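Local coordinates for AAR187Cp (Eremothecium gossypii, PDB 3ZIL), which probably regulates the establishment of sister-chromatid cohesion as a Wpl1 (Wapl-type) cohesin regulator, represented here by its helical C-terminal Wap1 domain, at residues S297-F308 with F326-A337. Numbering follows the deposited sequence.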
loop_
_atom_site.group_PDB
_atom_site.type_symbol
_atom_site.label_atom_id
_atom_site.label_comp_id
_atom_site.label_asym_id
_atom_site.label_seq_id
_atom_site.Cartn_x
_atom_site.Cartn_y
_atom_site.Cartn_z
ATOM N N SER A 297 -3.482 11.681 -25.386
ATOM C CA SER A 297 -4.494 12.120 -26.336
ATOM C C SER A 297 -5.809 11.406 -26.216
ATOM O O SER A 297 -6.721 11.644 -27.028
ATOM C CB SER A 297 -3.965 12.016 -27.784
ATOM O OG SER A 297 -3.457 10.729 -28.032
ATOM N N THR A 298 -5.936 10.518 -25.216
ATOM C CA THR A 298 -7.224 9.881 -24.930
ATOM C C THR A 298 -8.298 10.970 -24.930
ATOM O O THR A 298 -8.135 11.986 -24.270
ATOM C CB THR A 298 -7.160 9.112 -23.570
ATOM O OG1 THR A 298 -6.077 8.186 -23.631
ATOM C CG2 THR A 298 -8.402 8.382 -23.277
ATOM N N GLU A 299 -9.381 10.765 -25.692
ATOM C CA GLU A 299 -10.447 11.787 -25.827
ATOM C C GLU A 299 -11.042 12.370 -24.531
ATOM O O GLU A 299 -11.229 13.575 -24.470
ATOM C CB GLU A 299 -11.569 11.311 -26.772
ATOM C CG GLU A 299 -12.932 11.184 -26.109
ATOM C CD GLU A 299 -14.005 10.652 -27.039
ATOM O OE1 GLU A 299 -13.881 10.806 -28.280
ATOM O OE2 GLU A 299 -14.981 10.075 -26.516
ATOM N N GLU A 300 -11.346 11.575 -23.504
ATOM C CA GLU A 300 -11.949 12.187 -22.271
ATOM C C GLU A 300 -11.001 13.134 -21.539
ATOM O O GLU A 300 -11.465 13.959 -20.773
ATOM C CB GLU A 300 -12.495 11.162 -21.210
ATOM C CG GLU A 300 -13.856 10.555 -21.519
ATOM C CD GLU A 300 -13.715 9.245 -22.291
ATOM O OE1 GLU A 300 -12.790 9.099 -23.145
ATOM O OE2 GLU A 300 -14.520 8.331 -22.010
ATOM N N LEU A 301 -9.689 12.982 -21.727
ATOM C CA LEU A 301 -8.768 13.851 -21.026
ATOM C C LEU A 301 -8.847 15.243 -21.682
ATOM O O LEU A 301 -8.655 16.278 -21.016
ATOM C CB LEU A 301 -7.336 13.264 -21.004
ATOM C CG LEU A 301 -6.271 13.964 -20.167
ATOM C CD1 LEU A 301 -6.679 14.120 -18.718
ATOM C CD2 LEU A 301 -4.954 13.199 -20.300
ATOM N N THR A 302 -9.179 15.260 -22.973
ATOM C CA THR A 302 -9.317 16.528 -23.675
ATOM C C THR A 302 -10.586 17.281 -23.234
ATOM O O THR A 302 -10.705 18.477 -23.478
ATOM C CB THR A 302 -9.321 16.378 -25.188
ATOM O OG1 THR A 302 -10.604 15.890 -25.586
ATOM C CG2 THR A 302 -8.220 15.433 -25.684
ATOM N N ASN A 303 -11.515 16.607 -22.566
ATOM C CA ASN A 303 -12.639 17.319 -21.958
ATOM C C ASN A 303 -12.217 18.096 -20.758
ATOM O O ASN A 303 -13.058 18.748 -20.127
ATOM C CB ASN A 303 -13.680 16.371 -21.474
ATOM C CG ASN A 303 -14.368 15.679 -22.590
ATOM O OD1 ASN A 303 -14.394 16.172 -23.714
ATOM N ND2 ASN A 303 -14.895 14.512 -22.306
ATOM N N PHE A 304 -10.943 17.985 -20.389
ATOM C CA PHE A 304 -10.362 18.922 -19.410
ATOM C C PHE A 304 -10.364 20.335 -20.085
ATOM O O PHE A 304 -10.248 21.370 -19.380
ATOM C CB PHE A 304 -8.893 18.553 -19.060
ATOM C CG PHE A 304 -8.702 17.501 -17.950
ATOM C CD1 PHE A 304 -9.705 16.640 -17.564
ATOM C CD2 PHE A 304 -7.423 17.371 -17.334
ATOM C CE1 PHE A 304 -9.469 15.682 -16.565
ATOM C CE2 PHE A 304 -7.190 16.440 -16.317
ATOM C CZ PHE A 304 -8.213 15.582 -15.938
ATOM N N GLY A 305 -10.496 20.369 -21.425
ATOM C CA GLY A 305 -10.706 21.648 -22.174
ATOM C C GLY A 305 -11.686 22.611 -21.514
ATOM O O GLY A 305 -11.393 23.816 -21.321
ATOM N N ALA A 306 -12.853 22.075 -21.141
ATOM C CA ALA A 306 -13.943 22.844 -20.517
ATOM C C ALA A 306 -13.449 23.584 -19.303
ATOM O O ALA A 306 -13.590 24.802 -19.175
ATOM C CB ALA A 306 -15.114 21.930 -20.118
ATOM N N VAL A 307 -12.852 22.845 -18.403
ATOM C CA VAL A 307 -12.392 23.404 -17.129
ATOM C C VAL A 307 -11.313 24.478 -17.312
ATOM O O VAL A 307 -11.354 25.528 -16.692
ATOM C CB VAL A 307 -11.870 22.263 -16.214
ATOM C CG1 VAL A 307 -11.961 22.687 -14.751
ATOM C CG2 VAL A 307 -12.635 20.946 -16.508
ATOM N N PHE A 308 -10.343 24.225 -18.177
ATOM C CA PHE A 308 -9.302 25.199 -18.414
ATOM C C PHE A 308 -9.944 26.502 -18.932
ATOM O O PHE A 308 -9.505 27.569 -18.578
ATOM C CB PHE A 308 -8.325 24.671 -19.451
ATOM C CG PHE A 308 -7.463 25.712 -20.045
ATOM C CD1 PHE A 308 -6.308 26.114 -19.390
ATOM C CD2 PHE A 308 -7.792 26.299 -21.286
ATOM C CE1 PHE A 308 -5.479 27.084 -19.948
ATOM C CE2 PHE A 308 -6.975 27.263 -21.839
ATOM C CZ PHE A 308 -5.800 27.653 -21.165
ATOM N N PHE A 326 -3.527 20.603 -12.327
ATOM C CA PHE A 326 -4.513 20.352 -13.364
ATOM C C PHE A 326 -4.058 20.937 -14.692
ATOM O O PHE A 326 -4.252 20.336 -15.745
ATOM C CB PHE A 326 -5.881 20.930 -12.957
ATOM C CG PHE A 326 -6.931 20.780 -14.011
ATOM C CD1 PHE A 326 -7.706 19.663 -14.055
ATOM C CD2 PHE A 326 -7.110 21.756 -14.983
ATOM C CE1 PHE A 326 -8.663 19.494 -15.050
ATOM C CE2 PHE A 326 -8.026 21.581 -16.009
ATOM C CZ PHE A 326 -8.826 20.460 -16.029
ATOM N N LEU A 327 -3.495 22.150 -14.640
ATOM C CA LEU A 327 -3.112 22.862 -15.866
ATOM C C LEU A 327 -1.927 22.168 -16.551
ATOM O O LEU A 327 -1.829 22.140 -17.769
ATOM C CB LEU A 327 -2.697 24.288 -15.506
ATOM C CG LEU A 327 -3.846 25.203 -15.066
ATOM C CD1 LEU A 327 -3.369 26.627 -14.715
ATOM C CD2 LEU A 327 -4.947 25.285 -16.093
ATOM N N LEU A 328 -0.986 21.683 -15.739
ATOM C CA LEU A 328 0.136 20.933 -16.266
ATOM C C LEU A 328 -0.386 19.677 -16.981
ATOM O O LEU A 328 0.071 19.363 -18.093
ATOM C CB LEU A 328 1.131 20.578 -15.135
ATOM C CG LEU A 328 2.280 19.632 -15.474
ATOM C CD1 LEU A 328 3.083 20.115 -16.656
ATOM C CD2 LEU A 328 3.178 19.431 -14.251
ATOM N N VAL A 329 -1.300 18.953 -16.337
ATOM C CA VAL A 329 -1.757 17.707 -16.920
ATOM C C VAL A 329 -2.517 18.073 -18.224
ATOM O O VAL A 329 -2.297 17.457 -19.275
ATOM C CB VAL A 329 -2.635 16.880 -15.946
ATOM C CG1 VAL A 329 -3.455 15.835 -16.713
ATOM C CG2 VAL A 329 -1.786 16.265 -14.795
ATOM N N TYR A 330 -3.352 19.109 -18.148
ATOM C CA TYR A 330 -4.024 19.663 -19.332
ATOM C C TYR A 330 -3.065 20.036 -20.518
ATOM O O TYR A 330 -3.320 19.687 -21.656
ATOM C CB TYR A 330 -4.893 20.868 -18.954
ATOM C CG TYR A 330 -5.559 21.415 -20.198
ATOM C CD1 TYR A 330 -6.471 20.637 -20.936
ATOM C CD2 TYR A 330 -5.239 22.683 -20.673
ATOM C CE1 TYR A 330 -7.034 21.128 -22.101
ATOM C CE2 TYR A 330 -5.810 23.178 -21.828
ATOM C CZ TYR A 330 -6.695 22.392 -22.531
ATOM O OH TYR A 330 -7.248 22.909 -23.675
ATOM N N ALA A 331 -1.985 20.723 -20.237
ATOM C CA ALA A 331 -1.005 21.122 -21.268
ATOM C C ALA A 331 -0.510 19.871 -22.000
ATOM O O ALA A 331 -0.360 19.893 -23.236
ATOM C CB ALA A 331 0.148 21.848 -20.618
ATOM N N TYR A 332 -0.287 18.767 -21.249
ATOM C CA TYR A 332 0.101 17.479 -21.877
ATOM C C TYR A 332 -1.007 16.930 -22.766
ATOM O O TYR A 332 -0.765 16.468 -23.911
ATOM C CB TYR A 332 0.550 16.425 -20.807
ATOM C CG TYR A 332 2.033 16.574 -20.414
ATOM C CD1 TYR A 332 3.011 16.109 -21.240
ATOM C CD2 TYR A 332 2.425 17.195 -19.229
ATOM C CE1 TYR A 332 4.340 16.263 -20.957
ATOM C CE2 TYR A 332 3.756 17.301 -18.903
ATOM C CZ TYR A 332 4.720 16.812 -19.778
ATOM O OH TYR A 332 6.075 16.929 -19.533
ATOM N N SER A 333 -2.247 17.039 -22.295
ATOM C CA SER A 333 -3.369 16.532 -23.070
ATOM C C SER A 333 -3.552 17.343 -24.395
ATOM O O SER A 333 -3.512 16.794 -25.528
ATOM C CB SER A 333 -4.628 16.561 -22.239
ATOM O OG SER A 333 -5.666 16.079 -23.052
ATOM N N ALA A 334 -3.756 18.640 -24.228
ATOM C CA ALA A 334 -3.780 19.562 -25.348
ATOM C C ALA A 334 -2.682 19.294 -26.384
ATOM O O ALA A 334 -2.992 19.161 -27.562
ATOM C CB ALA A 334 -3.729 20.997 -24.844
ATOM N N GLY A 335 -1.425 19.215 -25.957
ATOM C CA GLY A 335 -0.313 19.007 -26.882
ATOM C C GLY A 335 -0.448 17.734 -27.680
ATOM O O GLY A 335 -0.312 17.751 -28.907
ATOM N N ALA A 336 -0.757 16.615 -27.011
ATOM C CA ALA A 336 -0.864 15.304 -27.702
ATOM C C ALA A 336 -2.052 15.211 -28.680
ATOM O O ALA A 336 -1.935 14.554 -29.725
ATOM C CB ALA A 336 -0.923 14.146 -26.690
ATOM N N ALA A 337 -3.200 15.817 -28.319
ATOM C CA ALA A 337 -4.400 15.770 -29.172
ATOM C C ALA A 337 -4.328 16.790 -30.334
ATOM O O ALA A 337 -5.239 16.871 -31.153
ATOM C CB ALA A 337 -5.657 15.994 -28.337
#
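Thr-302 meets Ser-333 and Ala-337 through its methyl CG2, while its hydroxyl bonds within its own turn. Thr-302 OG1 donates to Glu-299 O at 2.6 Å, in the carbonyl plane and on a lone pair. Thr-302 CG2, beside the backbone N, touches Ala-337 CB at 3.7 Å. Ser-333 OG rests near Leu-301 CG and makes a weak hydrogen bond to Ala-296 O, just before residues 297-308.

Most of the remaining contact is aromatic, though Leu-301 also meets Val-329, and Ser-297 packs on Ala-336. Phe-304 and Phe-326 form an offset stack, with centroids 4.5 Å apart and planes at 27°. Phe-326 CE1 lies over one face of Phe-304. Leu-301 CD1, from the same segment as Phe-304, lies over the rim of the opposite face. Val-307 CB packs on Phe-326 CZ at 3.5 Å. The Tyr-330 side chain extends with CG trans to the backbone N (chi1 180°), which carries its ring across to Gly-305 and Phe-308. Phe-308 stacks on it with an offset, at 4.9 Å between centroids. Phe-308 CB also makes a CH-pi contact over the Tyr-330 face. Leu-327 CD2 meets the Phe-308 edge in plane, 3.7 Å from Phe-308 CD1. Without the ring, as with an alanine at Tyr-330, Phe-308 is likely to lose its stacking partner and a gap to open beside Gly-305.

Helices 304-313 and 321-336 thus pack near the C-terminal end of the all-helical Wap1 domain; the axes of 304-308 and 326-336 cross at -128°. Helices 248-261 and 272-289 also touch Phe-304. Apolar and aromatic packing joins the two segments, and Thr-302 OG1 bonds on its own side, so the fit depends mainly on shape.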